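Local coordinates for protein NAD-dependent dehydrogenase (Rhizobium meliloti, PDB 4Z0P) that reduces glyoxylate and hydroxypyruvate, using NADPH as the hydride donor, at residues R97-R102 and V284-D289; E105-Q110 and R157-M162; G144-G149 and G199-T204. All blocks are in the same frame, centred on the assembly; numbering follows the deposited sequence. Where two conformers were deposited one is given.

In the fold
The three contacts have centres 14 to 16 Å apart. Along the chain, interaction 1 is the outermost: its segments enclose those of the other two, and those of interactions 2 and 3 alternate. Interactions 1 and 2 share helix 97-115, and both touch the second subunit. Interaction 2 sets this helix beside helix 150-161, which follows strand 142-146, a strand of the Rossmann-type parallel sheet used by interaction 3. Leu159 packs on Ile145, and Val107 on Leu200. Interactions 1 and 3 do not touch, yet both meet NADPH, the first at its nicotinamide amide, the second along its riboses and diphosphate. Helix 97-115 thus lies both at the dimer contact and beside the loop that binds the nicotinamide amide.

Interaction 1: R97-R102 and V284-D289; sequences RTLTTR and VAASSD. With NDP (NADPH dihydro-nicotinamide-adenine-dinucleotide phosphate), chain H.
Leu99 of helix 97-115 brings its CD1 methyl against the loop after strand 278-280. With CG anti to the backbone N (chi1 -168°), the branch turns toward the loop, and CD1 ends at Ala286. CD1 lies 3.4 Å from Ala286 O, and it also packs on Ala286 CB. One turn later, Arg102 rests CB on CA and CB of Ala286, and its CD comes 3.3 Å from Ser287 O. The side chain of Thr98 crosses that of Asp289 at about a right angle, with Thr98 OG1 3.8 Å from Asp289 CB.

Water carries the polar links. Arg102 NH2 and Asp289 OD2 are 4.5 Å apart, beyond a salt bridge, and one water bonds to both. Another joins Arg102 NH1 to Ser287 N. Both waters sit at the guanidinium edge, in its plane. A third accepts from Asp289 N and donates to Ser287 O and Thr98 OG1, which is also hydrogen-bonded to Asp96 OD2.

The loop leaves the edge strand of the Rossmann-type sheet and binds the nicotinamide amide: Ala286 N donates to NADPH O7N over 3.2 Å at 163°. Farther out, Asp259 holds the amides of Val284 and Ala285, and Asp289 OD1 caps helix 290-305 at Ala292 N. Gln135 O of the second subunit accepts from Arg102 NH1, while Arg116 of that subunit hydrogen-bonds through NH1 to Arg102 O and through NH2 to Ala285 O, satisfying two acceptors that cannot bond to each other.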
loop_
_atom_site.group_PDB
_atom_site.type_symbol
_atom_site.label_atom_id
_atom_site.label_comp_id
_atom_site.label_asym_id
_atom_site.label_seq_id
_atom_site.Cartn_x
_atom_site.Cartn_y
_atom_site.Cartn_z
ATOM N N ARG A 97 -14.312 -6.093 12.371
ATOM C CA ARG A 97 -13.921 -5.779 10.997
ATOM C C ARG A 97 -13.133 -4.489 10.900
ATOM O O ARG A 97 -12.227 -4.389 10.083
ATOM C CB ARG A 97 -15.182 -5.656 10.113
ATOM C CG ARG A 97 -14.926 -5.178 8.691
ATOM N N THR A 98 -13.465 -3.491 11.721
ATOM C CA THR A 98 -12.741 -2.199 11.654
ATOM C C THR A 98 -11.277 -2.351 12.063
ATOM O O THR A 98 -10.371 -1.783 11.427
ATOM C CB THR A 98 -13.379 -1.103 12.557
ATOM O OG1 THR A 98 -13.362 -1.528 13.937
ATOM C CG2 THR A 98 -14.787 -0.774 12.079
ATOM N N LEU A 99 -11.026 -3.166 13.088
ATOM C CA LEU A 99 -9.643 -3.356 13.544
ATOM C C LEU A 99 -8.837 -4.146 12.512
ATOM O O LEU A 99 -7.710 -3.787 12.125
ATOM C CB LEU A 99 -9.641 -4.058 14.914
ATOM C CG LEU A 99 -8.301 -4.060 15.643
ATOM C CD1 LEU A 99 -7.907 -2.694 16.132
ATOM C CD2 LEU A 99 -8.430 -4.985 16.854
ATOM N N THR A 100 -9.445 -5.212 12.010
ATOM C CA THR A 100 -8.793 -6.064 11.037
ATOM C C THR A 100 -8.445 -5.319 9.769
ATOM O O THR A 100 -7.328 -5.459 9.239
ATOM C CB THR A 100 -9.700 -7.257 10.709
ATOM O OG1 THR A 100 -10.036 -7.922 11.935
ATOM C CG2 THR A 100 -9.012 -8.235 9.799
ATOM N N THR A 101 -9.399 -4.542 9.264
ATOM C CA THR A 101 -9.177 -3.844 7.993
ATOM C C THR A 101 -8.066 -2.798 8.130
ATOM O O THR A 101 -7.264 -2.603 7.209
ATOM C CB THR A 101 -10.489 -3.296 7.400
ATOM O OG1 THR A 101 -10.338 -3.154 5.991
ATOM C CG2 THR A 101 -10.937 -1.978 8.017
ATOM N N ARG A 102 -7.989 -2.181 9.299
ATOM C CA ARG A 102 -6.953 -1.182 9.596
ATOM C C ARG A 102 -5.561 -1.808 9.653
ATOM O O ARG A 102 -4.589 -1.256 9.092
ATOM C CB ARG A 102 -7.297 -0.441 10.874
ATOM C CG ARG A 102 -8.445 0.541 10.763
ATOM C CD ARG A 102 -8.950 0.960 12.134
ATOM N NE ARG A 102 -10.001 1.983 12.046
ATOM C CZ ARG A 102 -9.788 3.305 12.021
ATOM N NH1 ARG A 102 -8.567 3.793 12.154
ATOM N NH2 ARG A 102 -10.823 4.141 11.917
ATOM N N VAL A 284 0.281 2.545 16.070
ATOM C CA VAL A 284 -0.928 2.963 15.373
ATOM C C VAL A 284 -1.295 2.046 14.190
ATOM O O VAL A 284 -2.079 2.426 13.303
ATOM C CB VAL A 284 -0.811 4.434 14.887
ATOM C CG1 VAL A 284 -0.882 5.395 16.063
ATOM C CG2 VAL A 284 0.453 4.677 14.052
ATOM N N ALA A 285 -0.758 0.820 14.137
ATOM C CA ALA A 285 -1.012 -0.006 12.958
ATOM C C ALA A 285 -2.517 -0.276 12.809
ATOM O O ALA A 285 -3.042 -0.208 11.703
ATOM C CB ALA A 285 -0.232 -1.310 13.008
ATOM N N ALA A 286 -3.199 -0.536 13.925
ATOM C CA ALA A 286 -4.659 -0.680 13.867
ATOM C C ALA A 286 -5.269 -0.037 15.086
ATOM O O ALA A 286 -5.267 -0.623 16.182
ATOM C CB ALA A 286 -5.045 -2.141 13.764
ATOM N N SER A 287 -5.746 1.193 14.910
ATOM C CA SER A 287 -6.404 1.945 16.009
ATOM C C SER A 287 -7.755 1.316 16.310
ATOM O O SER A 287 -8.416 0.796 15.414
ATOM C CB SER A 287 -6.604 3.403 15.590
ATOM O OG SER A 287 -5.326 4.035 15.518
ATOM N N SER A 288 -8.179 1.375 17.564
ATOM C CA SER A 288 -9.523 0.915 17.922
ATOM C C SER A 288 -10.548 2.034 17.626
ATOM O O SER A 288 -10.450 3.133 18.165
ATOM C CB SER A 288 -9.582 0.530 19.409
ATOM O OG SER A 288 -8.871 -0.664 19.671
ATOM N N ASP A 289 -11.504 1.724 16.765
ATOM C CA ASP A 289 -12.648 2.575 16.480
ATOM C C ASP A 289 -13.541 2.480 17.705
ATOM O O ASP A 289 -14.099 1.422 17.979
ATOM C CB ASP A 289 -13.343 2.034 15.211
ATOM C CG ASP A 289 -14.587 2.788 14.820
ATOM O OD1 ASP A 289 -15.339 3.268 15.694
ATOM O OD2 ASP A 289 -14.852 2.873 13.599
HETATM P PA NDP H . -5.230 -14.082 17.265
HETATM O O1A NDP H . -5.359 -14.686 18.655
HETATM O O2A NDP H . -6.412 -14.181 16.360
HETATM O O5B NDP H . -4.000 -14.807 16.581
HETATM C C5B NDP H . -2.781 -15.086 17.236
HETATM C C4B NDP H . -1.971 -15.992 16.349
HETATM O O4B NDP H . -0.684 -16.121 16.948
HETATM C C3B NDP H . -2.534 -17.405 16.215
HETATM O O3B NDP H . -2.288 -17.843 14.883
HETATM C C2B NDP H . -1.705 -18.199 17.201
HETATM O O2B NDP H . -1.557 -19.571 16.892
HETATM C C1B NDP H . -0.379 -17.502 17.042
HETATM N N9A NDP H . 0.486 -17.794 18.197
HETATM C C8A NDP H . 0.362 -17.425 19.488
HETATM N N7A NDP H . 1.329 -17.867 20.259
HETATM C C5A NDP H . 2.132 -18.570 19.407
HETATM C C6A NDP H . 3.317 -19.310 19.596
HETATM N N6A NDP H . 3.924 -19.422 20.800
HETATM N N1A NDP H . 3.883 -19.913 18.513
HETATM C C2A NDP H . 3.280 -19.798 17.321
HETATM N N3A NDP H . 2.156 -19.136 17.026
HETATM C C4A NDP H . 1.633 -18.529 18.123
HETATM O O3 NDP H . -4.749 -12.564 17.535
HETATM P PN NDP H . -5.013 -11.366 16.473
HETATM O O1N NDP H . -4.615 -11.794 15.101
HETATM O O2N NDP H . -6.363 -10.779 16.684
HETATM O O5D NDP H . -4.000 -10.305 17.090
HETATM C C5D NDP H . -2.616 -10.594 17.097
HETATM C C4D NDP H . -1.857 -9.569 17.926
HETATM O O4D NDP H . -1.725 -8.342 17.206
HETATM C C3D NDP H . -2.507 -9.125 19.229
HETATM O O3D NDP H . -2.288 -10.100 20.269
HETATM C C2D NDP H . -1.865 -7.791 19.555
HETATM O O2D NDP H . -0.699 -7.979 20.376
HETATM C C1D NDP H . -1.423 -7.322 18.145
HETATM N N1N NDP H . -2.080 -6.081 17.728
HETATM C C2N NDP H . -1.342 -4.925 17.498
HETATM C C3N NDP H . -1.931 -3.766 17.091
HETATM C C7N NDP H . -1.152 -2.550 16.687
HETATM O O7N NDP H . -1.766 -1.468 16.599
HETATM N N7N NDP H . 0.141 -2.638 16.458
HETATM C C4N NDP H . -3.407 -3.714 16.949
HETATM C C5N NDP H . -4.115 -4.986 17.234
HETATM C C6N NDP H . -3.474 -6.088 17.574
HETATM P P2B NDP H . -2.772 -20.607 17.100
HETATM O O1X NDP H . -3.733 -20.266 15.991
HETATM O O2X NDP H . -2.075 -21.941 16.900
HETATM O O3X NDP H . -3.306 -20.383 18.465
HETATM O O HOH W 1 -11.138 -0.746 15.355
HETATM O O HOH W 2 -5.914 2.565 11.926
HETATM O O HOH W 3 -12.982 2.271 11.708
#

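Interaction 2: E105-Q110 and R157-M162; sequences EWVMMQ and RKLAAM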
loop_
_atom_site.group_PDB
_atom_site.type_symbol
_atom_site.label_atom_id
_atom_site.label_comp_id
_atom_site.label_asym_id
_atom_site.label_seq_id
_atom_site.Cartn_x
_atom_site.Cartn_y
_atom_site.Cartn_z
ATOM N N GLU A 105 -4.375 -2.578 6.160
ATOM C CA GLU A 105 -3.872 -1.357 5.524
ATOM C C GLU A 105 -2.415 -1.112 5.872
ATOM O O GLU A 105 -1.597 -0.820 5.010
ATOM C CB GLU A 105 -4.641 -0.124 5.972
ATOM C CG GLU A 105 -6.096 -0.048 5.543
ATOM C CD GLU A 105 -6.872 1.031 6.296
ATOM O OE1 GLU A 105 -6.248 1.784 7.075
ATOM O OE2 GLU A 105 -8.114 1.077 6.154
ATOM N N TRP A 106 -2.099 -1.187 7.157
ATOM C CA TRP A 106 -0.746 -0.874 7.598
ATOM C C TRP A 106 0.255 -1.911 7.059
ATOM O O TRP A 106 1.336 -1.549 6.588
ATOM C CB TRP A 106 -0.690 -0.788 9.136
ATOM C CG TRP A 106 0.669 -0.384 9.683
ATOM C CD1 TRP A 106 1.079 0.869 10.020
ATOM C CD2 TRP A 106 1.779 -1.257 9.969
ATOM N NE1 TRP A 106 2.376 0.835 10.508
ATOM C CE2 TRP A 106 2.829 -0.456 10.474
ATOM C CE3 TRP A 106 1.978 -2.630 9.868
ATOM C CZ2 TRP A 106 4.075 -1.001 10.866
ATOM C CZ3 TRP A 106 3.196 -3.179 10.262
ATOM C CH2 TRP A 106 4.231 -2.350 10.762
ATOM N N VAL A 107 -0.105 -3.188 7.117
ATOM C CA VAL A 107 0.773 -4.255 6.625
ATOM C C VAL A 107 1.007 -4.090 5.116
ATOM O O VAL A 107 2.134 -4.153 4.646
ATOM C CB VAL A 107 0.222 -5.661 6.958
ATOM C CG1 VAL A 107 1.056 -6.756 6.306
ATOM C CG2 VAL A 107 0.186 -5.869 8.468
ATOM N N MET A 108 -0.065 -3.863 4.375
ATOM C CA MET A 108 0.046 -3.641 2.930
ATOM C C MET A 108 0.937 -2.445 2.656
ATOM O O MET A 108 1.799 -2.503 1.764
ATOM C CB MET A 108 -1.341 -3.393 2.336
ATOM C CG MET A 108 -1.356 -3.139 0.820
ATOM S SD MET A 108 -0.792 -4.566 -0.152
ATOM C CE MET A 108 -2.143 -5.696 0.209
ATOM N N MET A 109 0.751 -1.358 3.408
ATOM C CA MET A 109 1.587 -0.168 3.186
ATOM C C MET A 109 3.065 -0.491 3.378
ATOM O O MET A 109 3.900 -0.078 2.569
ATOM C CB MET A 109 1.178 0.979 4.086
ATOM C CG MET A 109 1.915 2.254 3.751
ATOM S SD MET A 109 1.245 3.680 4.654
ATOM C CE MET A 109 1.744 3.234 6.250
ATOM N N GLN A 110 3.397 -1.224 4.444
ATOM C CA GLN A 110 4.815 -1.522 4.678
ATOM C C GLN A 110 5.372 -2.406 3.574
ATOM O O GLN A 110 6.491 -2.200 3.102
ATOM C CB GLN A 110 5.045 -2.243 5.998
ATOM C CG GLN A 110 4.471 -1.567 7.222
ATOM C CD GLN A 110 4.670 -0.079 7.249
ATOM O OE1 GLN A 110 5.782 0.427 7.055
ATOM N NE2 GLN A 110 3.582 0.653 7.492
ATOM N N ARG A 157 -4.386 -12.762 3.004
ATOM C CA ARG A 157 -5.292 -12.816 1.850
ATOM C C ARG A 157 -5.148 -11.554 1.010
ATOM O O ARG A 157 -5.092 -11.611 -0.230
ATOM C CB ARG A 157 -6.740 -12.999 2.282
ATOM C CG ARG A 157 -7.084 -14.347 2.898
ATOM C CD ARG A 157 -8.584 -14.443 3.234
ATOM N NE ARG A 157 -9.061 -13.416 4.203
ATOM C CZ ARG A 157 -9.262 -13.595 5.520
ATOM N NH1 ARG A 157 -9.043 -14.766 6.099
ATOM N NH2 ARG A 157 -9.695 -12.584 6.287
ATOM N N LYS A 158 -5.090 -10.400 1.686
ATOM C CA LYS A 158 -4.963 -9.139 0.965
ATOM C C LYS A 158 -3.638 -8.980 0.242
ATOM O O LYS A 158 -3.606 -8.508 -0.888
ATOM C CB LYS A 158 -5.284 -7.965 1.879
ATOM C CG LYS A 158 -6.787 -7.873 2.118
ATOM C CD LYS A 158 -7.178 -6.992 3.249
ATOM C CE LYS A 158 -8.670 -6.781 3.341
ATOM N NZ LYS A 158 -9.058 -6.047 4.548
ATOM N N LEU A 159 -2.544 -9.366 0.891
ATOM C CA LEU A 159 -1.250 -9.331 0.232
ATOM C C LEU A 159 -1.228 -10.225 -0.999
ATOM O O LEU A 159 -0.724 -9.818 -2.053
ATOM C CB LEU A 159 -0.151 -9.733 1.195
ATOM C CG LEU A 159 0.157 -8.740 2.276
ATOM C CD1 LEU A 159 0.927 -9.436 3.400
ATOM C CD2 LEU A 159 0.938 -7.539 1.750
ATOM N N ALA A 160 -1.790 -11.419 -0.884
ATOM C CA ALA A 160 -1.834 -12.350 -2.022
ATOM C C ALA A 160 -2.627 -11.740 -3.181
ATOM O O ALA A 160 -2.211 -11.846 -4.349
ATOM C CB ALA A 160 -2.436 -13.701 -1.615
ATOM N N ALA A 161 -3.731 -11.064 -2.865
ATOM C CA ALA A 161 -4.564 -10.440 -3.901
ATOM C C ALA A 161 -3.850 -9.318 -4.637
ATOM O O ALA A 161 -4.172 -9.036 -5.807
ATOM C CB ALA A 161 -5.895 -9.946 -3.326
ATOM N N MET A 162 -2.903 -8.678 -3.977
ATOM C CA MET A 162 -2.102 -7.626 -4.610
ATOM C C MET A 162 -0.908 -8.159 -5.389
ATOM O O MET A 162 -0.213 -7.384 -6.051
ATOM C CB MET A 162 -1.643 -6.614 -3.565
ATOM C CG MET A 162 -2.717 -5.601 -3.176
ATOM S SD MET A 162 -3.209 -4.531 -4.515
ATOM C CE MET A 162 -1.660 -3.679 -4.856
#
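Val107, which touches Leu159 across the contact, also places CG2 at the edge of the Trp106 ring, in the ring plane. On one face of that ring lies Gln110 NE2, 3.2 Å above the plane and offset toward the rim. The same NE2 donates to Trp106 O over 3.3 Å, a bent bond at 138°. Gln110 N reaches this oxygen from the opposite face of the carbonyl plane. Trp106 NE1 is held by Thr281 OG1, and Gln110 OE1 by Ser257 OG.

Helix 97-115 packs here on helix 150-161, and Met108 makes three of the four residue contacts. Its CG is anti to the backbone N (chi1 180°), and the chain then bends twice. CE ends 3.4 Å from Lys158 O and also 3.4 Å from Met162 CG, tighter than usual for two carbons. SD lies 3.9 Å from Leu159 CD2. Met108 and Leu159 slide past each other in opposite directions, whereas Met162 crosses Met108 at about a right angle. Val107 CG1 meets Leu159 CD1 at 4.0 Å.

The axes of the two helix segments come within 10.1 Å, with a crossing angle of -40°. Helix 150-161 is the one that follows the glycine-rich NADPH loop. Leu112 of the second subunit packs on Met108, and Ser104 of that subunit touches Met162. An alanine in place of Met108, with CG, SD and CE removed, would probably open a gap beside Leu159 CD2, Met162 CG and Lys158 O. The segments are joined by apolar side chains, so their fit rests on shape rather than on directed polar bonds.

Interaction 3: G144-G149 and G199-T204; sequences GIMGMG and GLLPLT. With NDP (NADPH dihydro-nicotinamide-adenine-dinucleotide phosphate), chain H.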
loop_
_atom_site.group_PDB
_atom_site.type_symbol
_atom_site.label_atom_id
_atom_site.label_comp_id
_atom_site.label_asym_id
_atom_site.label_seq_id
_atom_site.Cartn_x
_atom_site.Cartn_y
_atom_site.Cartn_z
ATOM N N GLY A 144 6.275 -13.558 4.511
ATOM C CA GLY A 144 6.024 -14.622 5.469
ATOM C C GLY A 144 5.449 -14.002 6.722
ATOM O O GLY A 144 6.089 -13.142 7.310
ATOM N N ILE A 145 4.260 -14.441 7.132
ATOM C CA ILE A 145 3.585 -13.865 8.288
ATOM C C ILE A 145 3.628 -14.834 9.447
ATOM O O ILE A 145 3.178 -15.978 9.313
ATOM C CB ILE A 145 2.121 -13.512 7.966
ATOM C CG1 ILE A 145 2.071 -12.484 6.824
ATOM C CG2 ILE A 145 1.436 -12.953 9.213
ATOM C CD1 ILE A 145 0.712 -12.357 6.196
ATOM N N MET A 146 4.222 -14.389 10.565
ATOM C CA MET A 146 4.201 -15.136 11.822
ATOM C C MET A 146 3.001 -14.655 12.647
ATOM O O MET A 146 2.950 -13.496 13.073
ATOM C CB MET A 146 5.506 -14.993 12.579
ATOM C CG MET A 146 6.643 -15.751 11.918
ATOM S SD MET A 146 8.287 -15.503 12.582
ATOM C CE MET A 146 8.132 -16.221 14.187
ATOM N N GLY A 147 2.059 -15.582 12.873
ATOM C CA GLY A 147 0.761 -15.305 13.496
ATOM C C GLY A 147 -0.329 -15.364 12.454
ATOM O O GLY A 147 -0.437 -14.462 11.630
ATOM N N MET A 148 -1.109 -16.436 12.464
ATOM C CA MET A 148 -2.146 -16.722 11.462
ATOM C C MET A 148 -3.525 -16.669 12.106
ATOM O O MET A 148 -4.349 -17.568 11.910
ATOM C CB MET A 148 -1.924 -18.121 10.870
ATOM C CG MET A 148 -0.835 -18.193 9.826
ATOM S SD MET A 148 -1.424 -17.496 8.276
ATOM C CE MET A 148 -0.745 -15.843 8.345
ATOM N N GLY A 149 -3.763 -15.631 12.890
ATOM C CA GLY A 149 -5.026 -15.448 13.553
ATOM C C GLY A 149 -5.910 -14.500 12.775
ATOM O O GLY A 149 -5.831 -14.414 11.541
ATOM N N GLY A 199 5.442 -9.740 11.533
ATOM C CA GLY A 199 5.027 -10.219 12.842
ATOM C C GLY A 199 3.627 -9.725 13.235
ATOM O O GLY A 199 3.402 -8.525 13.385
ATOM N N LEU A 200 2.717 -10.670 13.421
ATOM C CA LEU A 200 1.365 -10.435 13.936
ATOM C C LEU A 200 1.029 -11.452 15.032
ATOM O O LEU A 200 -0.048 -12.026 15.057
ATOM C CB LEU A 200 0.356 -10.489 12.814
ATOM C CG LEU A 200 0.396 -9.241 11.913
ATOM C CD1 LEU A 200 -0.424 -9.476 10.650
ATOM C CD2 LEU A 200 -0.082 -8.008 12.642
ATOM N N LEU A 201 1.983 -11.638 15.929
ATOM C CA LEU A 201 1.840 -12.520 17.095
ATOM C C LEU A 201 1.445 -11.698 18.322
ATOM O O LEU A 201 1.851 -10.547 18.461
ATOM C CB LEU A 201 3.169 -13.197 17.421
ATOM C CG LEU A 201 3.701 -14.279 16.470
ATOM C CD1 LEU A 201 5.155 -14.583 16.776
ATOM C CD2 LEU A 201 2.836 -15.527 16.549
ATOM N N PRO A 202 0.685 -12.300 19.240
ATOM C CA PRO A 202 0.556 -11.720 20.585
ATOM C C PRO A 202 1.886 -11.787 21.326
ATOM O O PRO A 202 2.769 -12.557 20.926
ATOM C CB PRO A 202 -0.478 -12.601 21.273
ATOM C CG PRO A 202 -0.514 -13.872 20.475
ATOM C CD PRO A 202 0.152 -13.669 19.154
ATOM N N LEU A 203 2.030 -10.948 22.353
ATOM C CA LEU A 203 3.090 -11.118 23.350
ATOM C C LEU A 203 2.611 -12.109 24.368
ATOM O O LEU A 203 1.598 -11.881 25.042
ATOM C CB LEU A 203 3.454 -9.821 24.076
ATOM C CG LEU A 203 4.615 -9.949 25.090
ATOM C CD1 LEU A 203 5.892 -10.506 24.490
ATOM C CD2 LEU A 203 4.883 -8.615 25.749
ATOM N N THR A 204 3.360 -13.196 24.500
ATOM C CA THR A 204 3.163 -14.162 25.568
ATOM C C THR A 204 4.542 -14.558 26.069
ATOM O O THR A 204 5.546 -14.264 25.412
ATOM C CB THR A 204 2.466 -15.429 25.062
ATOM O OG1 THR A 204 3.378 -16.150 24.226
ATOM C CG2 THR A 204 1.215 -15.057 24.274
HETATM P PA NDP H . -5.230 -14.082 17.265
HETATM O O1A NDP H . -5.359 -14.686 18.655
HETATM O O2A NDP H . -6.412 -14.181 16.360
HETATM O O5B NDP H . -4.000 -14.807 16.581
HETATM C C5B NDP H . -2.781 -15.086 17.236
HETATM C C4B NDP H . -1.971 -15.992 16.349
HETATM O O4B NDP H . -0.684 -16.121 16.948
HETATM C C3B NDP H . -2.534 -17.405 16.215
HETATM O O3B NDP H . -2.288 -17.843 14.883
HETATM C C2B NDP H . -1.705 -18.199 17.201
HETATM O O2B NDP H . -1.557 -19.571 16.892
HETATM C C1B NDP H . -0.379 -17.502 17.042
HETATM N N9A NDP H . 0.486 -17.794 18.197
HETATM C C8A NDP H . 0.362 -17.425 19.488
HETATM N N7A NDP H . 1.329 -17.867 20.259
HETATM C C5A NDP H . 2.132 -18.570 19.407
HETATM C C6A NDP H . 3.317 -19.310 19.596
HETATM N N6A NDP H . 3.924 -19.422 20.800
HETATM N N1A NDP H . 3.883 -19.913 18.513
HETATM C C2A NDP H . 3.280 -19.798 17.321
HETATM N N3A NDP H . 2.156 -19.136 17.026
HETATM C C4A NDP H . 1.633 -18.529 18.123
HETATM O O3 NDP H . -4.749 -12.564 17.535
HETATM P PN NDP H . -5.013 -11.366 16.473
HETATM O O1N NDP H . -4.615 -11.794 15.101
HETATM O O2N NDP H . -6.363 -10.779 16.684
HETATM O O5D NDP H . -4.000 -10.305 17.090
HETATM C C5D NDP H . -2.616 -10.594 17.097
HETATM C C4D NDP H . -1.857 -9.569 17.926
HETATM O O4D NDP H . -1.725 -8.342 17.206
HETATM C C3D NDP H . -2.507 -9.125 19.229
HETATM O O3D NDP H . -2.288 -10.100 20.269
HETATM C C2D NDP H . -1.865 -7.791 19.555
HETATM O O2D NDP H . -0.699 -7.979 20.376
HETATM C C1D NDP H . -1.423 -7.322 18.145
HETATM N N1N NDP H . -2.080 -6.081 17.728
HETATM C C2N NDP H . -1.342 -4.925 17.498
HETATM C C3N NDP H . -1.931 -3.766 17.091
HETATM C C7N NDP H . -1.152 -2.550 16.687
HETATM O O7N NDP H . -1.766 -1.468 16.599
HETATM N N7N NDP H . 0.141 -2.638 16.458
HETATM C C4N NDP H . -3.407 -3.714 16.949
HETATM C C5N NDP H . -4.115 -4.986 17.234
HETATM C C6N NDP H . -3.474 -6.088 17.574
HETATM P P2B NDP H . -2.772 -20.607 17.100
HETATM O O1X NDP H . -3.733 -20.266 15.991
HETATM O O2X NDP H . -2.075 -21.941 16.900
HETATM O O3X NDP H . -3.306 -20.383 18.465
HETATM O O HOH W 4 -2.615 -12.979 13.704
#
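Gly147 meets Leu200 and Leu201 where a side chain would not fit. Its backbone takes phi 107° and psi 105°, and a CB would fall 2.3 Å from Leu200 O. With none there, Gly147 CA approaches Leu201 CD2 to 3.7 Å. Just before it, strand 142-146 pairs in parallel with strand 196-199, Met146 against Gly199. Leu200 N donates to Met146 O over 2.9 Å, nearly along the C=O axis.

Ile145 CG2 and Leu200 CD1 touch loosely at 4.2 Å. Leu201 CG is anti to the carbonyl carbon (chi1 -71°), which sets it 3.6 Å from Met146 O. Leu201 CD2 reaches the adenosine side of NADPH, 3.6 Å from its O4B. Pro202 CD lies 3.4 Å from the same ribose oxygen.

Gly147 and Gly149 fit a GxGxxG loop of Rossmann type, with Gly149 at the N-cap of helix 150-161. Met148 N makes a weak bond to NADPH O3B.

One water accepts from Gly149 N and donates to Leu200 O and NADPH O1N. Such a water recurs in many Rossmann domains. Here the cofactor meets one backbone amide, a water and apolar carbons. Lacking CB, Gly149 can approach NADPH O5B, and Gly147 can approach Leu200 and Leu201.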